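Local coordinates for protein aminoglycoside N(3)-acetyltransferase, AAC(3)-IVa (Escherichia coli, PDB 6MN3) that transfers an acetyl group from acetyl-CoA to the N3 amine of 2-deoxystreptamine aminoglycosides, probably conferring resistance to gentamicin, tobramycin and apramycin, at residues Q4-K9 / P38-G42; Y166-C172 / D184-H190. One frame throughout, in Å; residues are numbered along the deposited sequence.

How the contacts relate
The two contacts lie on opposite sides of the chain's centre, their own centres about 40 Å apart and their nearest atoms about 28 Å apart. They follow one another in series: contact 1 ties the N-terminal segment 4-9 to the loop 38-42 between helices 33-36 and 42-54, and closes well before contact 2 opens. Contact 2 pairs strands 168-174 and 181-187, a two-stranded antiparallel sheet separate from the seven-stranded mixed sheet. No helix or strand is common to both. Contact 1 is a surface junction away from the zinc site, whereas the 184-190 end of contact 2 runs up to zinc-binding Cys191.

Contact 1: Q4-K9 / P38-G42; sequences QYEWRK and PLEDG
Residues 4-9 and 38-42 form a surface contact between two irregular segments, joined by a single backbone bridge between Trp7 and Leu39 and followed by two ion pairs. The amide of Trp7 donates to Pro38 O over 3.3 Å with a nearly straight N-H (165°), and Glu40 N returns a bond to Trp7 O at 2.9 Å. Pro38 O also lies at the edge of the Trp7 indole, close to its plane, and receives the CA-H of Glu6. Beside this pairing, Leu39 brings CD2 to within 3.6 Å of Trp7 CB, giving the bridge an apolar flank.

Arg8 starts out pointing away from 38-42, but its chain folds back at chi2 (-81°) and runs alongside Glu40. The carboxylate oxygen OE1 of Glu40 is 3.2 Å from Arg8 NE, well out of the guanidinium plane, so charge rather than a directed N-H holds this pair; Glu40 is poorly ordered. Lys9 bends at chi2 and chi3 and crosses Asp41 at about a right angle, bringing NZ 2.8 Å from Asp41 OD2, above the carboxylate plane.

Arg8 is the N-cap of helix 9-19, and its amide bonds to Glu11, which also accepts from the Tyr5 hydroxyl. Both Trp7 and Leu39 rest on Leu12 of that helix, while the loop 38-42 leads directly into helix 42-54.

Contact 2: Y166-C172 / D184-H190; sequences YGVPRHC and DYLENDH
Strands 168-174 and 181-187 form an antiparallel beta hairpin, and the Arg170 side chain runs along one face of it. The Arg170 CB lies 3.6 Å from Tyr185 CZ and as close to the phenol oxygen. CG comes next, 3.7 Å from Glu187 OE1, the oxygen that accepts the Tyr185 hydroxyl. Bends at chi2 (-78°) and chi3 (132°) then turn the chain back over Val168, whose CG2 sits over one guanidinium face, offset toward its rim. At the tip NH1 reaches Asp189, forming a 3.5 Å salt bridge with OD1 while the two charged planes stand 47° apart. Arg170, Val168, Tyr185 and Glu187 thus line one face of the hairpin; Pro169 and Leu186 meet on the other.

The backbone pairs Val168 with Glu187 and Arg170 with Tyr185, each through two hydrogen bonds. Between them, Pro169 occupies a non-hydrogen-bonded position opposite Leu186, where its missing N-H costs the ladder nothing.

Beyond the strands, the Tyr166 ring crosses Asn188 obliquely and nears His190. Glu159 bonds to the Tyr166 hydroxyl, Asn188 ND2 and His190 NE2, and the His190 side chain touches zinc-binding Cys252. The Tyr166 ring approaches Asn188 through CE1, 3.7 Å from Asn188 CB.

Contact 1: Q4-K9 / P38-G42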
# COMPACT_ATOMS: atom_id res chain seq x y z
N GLN A 4 -24.07 -1.04 16.17
CA GLN A 4 -22.69 -0.58 16.22
C GLN A 4 -22.62 0.93 16.10
O GLN A 4 -23.46 1.57 15.45
CB GLN A 4 -21.87 -1.24 15.11
CG GLN A 4 -21.89 -2.76 15.15
CD GLN A 4 -20.52 -3.37 14.89
OE1 GLN A 4 -20.00 -4.12 15.72
NE2 GLN A 4 -19.94 -3.05 13.74
N TYR A 5 -21.61 1.51 16.73
CA TYR A 5 -21.47 2.96 16.80
C TYR A 5 -20.97 3.52 15.48
O TYR A 5 -19.99 3.03 14.91
CB TYR A 5 -20.51 3.34 17.93
CG TYR A 5 -20.29 4.82 18.08
CD1 TYR A 5 -21.30 5.65 18.58
CD2 TYR A 5 -19.08 5.40 17.74
CE1 TYR A 5 -21.10 7.00 18.72
CE2 TYR A 5 -18.87 6.76 17.88
CZ TYR A 5 -19.89 7.56 18.37
OH TYR A 5 -19.69 8.91 18.51
N GLU A 6 -21.64 4.56 14.99
CA GLU A 6 -21.21 5.28 13.79
C GLU A 6 -20.22 6.36 14.20
O GLU A 6 -20.59 7.34 14.87
CB GLU A 6 -22.41 5.86 13.05
CG GLU A 6 -23.44 4.82 12.64
CD GLU A 6 -24.43 5.33 11.60
OE1 GLU A 6 -24.20 6.44 11.06
OE2 GLU A 6 -25.42 4.63 11.32
N TRP A 7 -18.96 6.20 13.82
CA TRP A 7 -17.90 7.09 14.27
C TRP A 7 -17.97 8.44 13.57
O TRP A 7 -18.15 8.52 12.35
CB TRP A 7 -16.53 6.45 14.02
CG TRP A 7 -16.28 5.27 14.89
CD1 TRP A 7 -16.59 3.97 14.63
CD2 TRP A 7 -15.65 5.27 16.18
NE1 TRP A 7 -16.20 3.16 15.67
CE2 TRP A 7 -15.62 3.94 16.64
CE3 TRP A 7 -15.11 6.27 16.99
CZ2 TRP A 7 -15.07 3.58 17.86
CZ3 TRP A 7 -14.57 5.92 18.21
CH2 TRP A 7 -14.55 4.59 18.63
N ARG A 8 -17.82 9.50 14.35
CA ARG A 8 -17.81 10.85 13.80
C ARG A 8 -16.44 11.17 13.21
O ARG A 8 -15.42 10.58 13.58
CB ARG A 8 -18.18 11.87 14.87
CG ARG A 8 -19.48 11.58 15.58
CD ARG A 8 -20.67 12.05 14.77
NE ARG A 8 -21.94 11.68 15.39
CZ ARG A 8 -22.61 12.45 16.24
NH1 ARG A 8 -22.14 13.64 16.57
NH2 ARG A 8 -23.76 12.02 16.76
N LYS A 9 -16.43 12.14 12.29
CA LYS A 9 -15.18 12.52 11.62
C LYS A 9 -14.14 13.01 12.62
O LYS A 9 -12.97 12.59 12.57
CB LYS A 9 -15.46 13.59 10.57
CG LYS A 9 -15.77 13.04 9.19
CD LYS A 9 -17.05 13.64 8.63
CE LYS A 9 -16.99 15.16 8.58
NZ LYS A 9 -18.24 15.75 8.03
N PRO A 38 -19.10 1.00 10.60
CA PRO A 38 -19.75 2.21 10.07
C PRO A 38 -19.20 3.53 10.61
O PRO A 38 -18.80 3.63 11.76
CB PRO A 38 -21.21 2.03 10.50
CG PRO A 38 -21.12 1.25 11.76
CD PRO A 38 -19.93 0.34 11.62
N LEU A 39 -19.20 4.54 9.73
CA LEU A 39 -18.84 5.90 10.09
C LEU A 39 -19.93 6.84 9.60
O LEU A 39 -20.64 6.55 8.63
CB LEU A 39 -17.51 6.34 9.47
CG LEU A 39 -16.40 5.30 9.37
CD1 LEU A 39 -15.34 5.78 8.40
CD2 LEU A 39 -15.81 5.05 10.74
N GLU A 40 -20.05 7.98 10.26
CA GLU A 40 -20.86 9.06 9.72
C GLU A 40 -20.12 9.70 8.56
O GLU A 40 -18.95 10.05 8.67
CB GLU A 40 -21.18 10.10 10.80
CG GLU A 40 -22.29 11.05 10.42
CD GLU A 40 -23.10 11.51 11.62
OE1 GLU A 40 -22.63 12.42 12.34
OE2 GLU A 40 -24.20 10.96 11.84
N ASP A 41 -20.82 9.83 7.42
CA ASP A 41 -20.37 10.39 6.15
C ASP A 41 -19.53 9.41 5.33
O ASP A 41 -19.01 9.80 4.28
CB ASP A 41 -19.59 11.71 6.32
CG ASP A 41 -20.47 12.86 6.75
OD1 ASP A 41 -21.59 13.00 6.19
OD2 ASP A 41 -20.07 13.63 7.64
N GLY A 42 -19.38 8.16 5.77
CA GLY A 42 -18.87 7.10 4.93
C GLY A 42 -17.41 7.25 4.52
O GLY A 42 -16.59 7.83 5.23
O HOH W 1 -19.32 13.00 10.94

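Contact 2: Y166-C172 / D184-H190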
# COMPACT_ATOMS: atom_id res chain seq x y z
N TYR A 166 13.47 -14.76 -6.75
CA TYR A 166 12.32 -15.22 -7.51
C TYR A 166 11.73 -14.10 -8.36
O TYR A 166 11.81 -12.91 -8.01
CB TYR A 166 11.24 -15.78 -6.58
CG TYR A 166 10.97 -14.97 -5.33
CD1 TYR A 166 10.19 -13.83 -5.38
CD2 TYR A 166 11.48 -15.37 -4.10
CE1 TYR A 166 9.93 -13.09 -4.24
CE2 TYR A 166 11.23 -14.64 -2.96
CZ TYR A 166 10.45 -13.50 -3.03
OH TYR A 166 10.20 -12.77 -1.89
N GLY A 167 11.15 -14.49 -9.49
CA GLY A 167 10.54 -13.55 -10.41
C GLY A 167 9.70 -14.23 -11.47
O GLY A 167 10.24 -14.85 -12.39
N VAL A 168 8.38 -14.14 -11.34
CA VAL A 168 7.46 -14.78 -12.28
C VAL A 168 7.07 -13.78 -13.35
O VAL A 168 7.03 -12.56 -13.09
CB VAL A 168 6.22 -15.33 -11.55
CG1 VAL A 168 6.62 -16.45 -10.60
CG2 VAL A 168 5.50 -14.23 -10.81
N PRO A 169 6.79 -14.22 -14.58
CA PRO A 169 6.47 -13.28 -15.66
C PRO A 169 5.02 -12.81 -15.59
O PRO A 169 4.09 -13.62 -15.60
CB PRO A 169 6.73 -14.10 -16.93
CG PRO A 169 6.51 -15.51 -16.52
CD PRO A 169 6.92 -15.61 -15.07
N ARG A 170 4.84 -11.50 -15.50
CA ARG A 170 3.54 -10.85 -15.61
C ARG A 170 3.55 -9.97 -16.86
O ARG A 170 4.50 -9.98 -17.64
CB ARG A 170 3.23 -10.05 -14.34
CG ARG A 170 3.18 -10.89 -13.07
CD ARG A 170 1.87 -11.65 -12.96
NE ARG A 170 2.07 -13.06 -12.63
CZ ARG A 170 1.99 -13.56 -11.40
NH1 ARG A 170 1.70 -12.77 -10.38
NH2 ARG A 170 2.19 -14.85 -11.19
N HIS A 171 2.48 -9.20 -17.05
CA HIS A 171 2.39 -8.32 -18.21
C HIS A 171 1.36 -7.24 -17.95
O HIS A 171 0.58 -7.30 -17.00
CB HIS A 171 2.05 -9.11 -19.48
CG HIS A 171 0.62 -9.55 -19.56
ND1 HIS A 171 0.18 -10.75 -19.06
CD2 HIS A 171 -0.47 -8.94 -20.09
CE1 HIS A 171 -1.12 -10.87 -19.27
NE2 HIS A 171 -1.53 -9.78 -19.90
N CYS A 172 1.39 -6.22 -18.81
CA CYS A 172 0.44 -5.12 -18.76
C CYS A 172 0.32 -4.53 -20.17
O CYS A 172 0.97 -4.99 -21.11
CB CYS A 172 0.87 -4.06 -17.74
SG CYS A 172 2.34 -3.11 -18.21
N ASP A 184 5.56 -7.18 -20.98
CA ASP A 184 5.82 -8.20 -19.98
C ASP A 184 7.08 -7.89 -19.19
O ASP A 184 8.02 -7.27 -19.69
CB ASP A 184 5.94 -9.58 -20.64
CG ASP A 184 4.80 -9.87 -21.60
OD1 ASP A 184 4.53 -9.03 -22.47
OD2 ASP A 184 4.16 -10.93 -21.45
N TYR A 185 7.09 -8.33 -17.94
CA TYR A 185 8.21 -8.10 -17.02
C TYR A 185 8.33 -9.31 -16.10
O TYR A 185 7.57 -10.27 -16.20
CB TYR A 185 8.01 -6.80 -16.23
CG TYR A 185 6.67 -6.72 -15.53
CD1 TYR A 185 6.54 -7.08 -14.20
CD2 TYR A 185 5.54 -6.27 -16.20
CE1 TYR A 185 5.32 -7.01 -13.55
CE2 TYR A 185 4.31 -6.20 -15.57
CZ TYR A 185 4.21 -6.57 -14.24
OH TYR A 185 2.99 -6.50 -13.60
N LEU A 186 9.30 -9.25 -15.20
CA LEU A 186 9.51 -10.30 -14.20
C LEU A 186 9.24 -9.70 -12.83
O LEU A 186 10.04 -8.89 -12.33
CB LEU A 186 10.92 -10.88 -14.30
CG LEU A 186 11.24 -11.64 -15.59
CD1 LEU A 186 12.68 -12.12 -15.59
CD2 LEU A 186 10.27 -12.80 -15.78
N GLU A 187 8.13 -10.09 -12.22
CA GLU A 187 7.68 -9.52 -10.96
C GLU A 187 7.89 -10.51 -9.82
O GLU A 187 7.90 -11.73 -10.02
CB GLU A 187 6.20 -9.13 -11.03
CG GLU A 187 5.73 -8.22 -9.90
CD GLU A 187 4.22 -8.12 -9.82
OE1 GLU A 187 3.58 -7.94 -10.88
OE2 GLU A 187 3.68 -8.22 -8.71
N ASN A 188 8.05 -9.97 -8.61
CA ASN A 188 8.17 -10.77 -7.40
C ASN A 188 6.81 -10.85 -6.71
O ASN A 188 6.56 -10.23 -5.68
CB ASN A 188 9.24 -10.19 -6.49
CG ASN A 188 9.10 -8.69 -6.32
OD1 ASN A 188 9.19 -7.93 -7.29
ND2 ASN A 188 8.87 -8.25 -5.09
N ASP A 189 5.92 -11.65 -7.30
CA ASP A 189 4.57 -11.82 -6.80
C ASP A 189 4.37 -13.23 -6.25
O ASP A 189 4.94 -14.19 -6.76
CB ASP A 189 3.54 -11.54 -7.90
CG ASP A 189 2.24 -10.98 -7.35
OD1 ASP A 189 1.62 -10.12 -8.02
OD2 ASP A 189 1.83 -11.40 -6.24
N HIS A 190 3.55 -13.32 -5.21
CA HIS A 190 3.20 -14.60 -4.60
C HIS A 190 1.89 -14.41 -3.84
O HIS A 190 1.20 -13.39 -4.00
CB HIS A 190 4.33 -15.10 -3.69
CG HIS A 190 4.99 -14.02 -2.89
ND1 HIS A 190 4.60 -13.71 -1.60
CD2 HIS A 190 6.01 -13.19 -3.18
CE1 HIS A 190 5.35 -12.73 -1.14
NE2 HIS A 190 6.22 -12.39 -2.08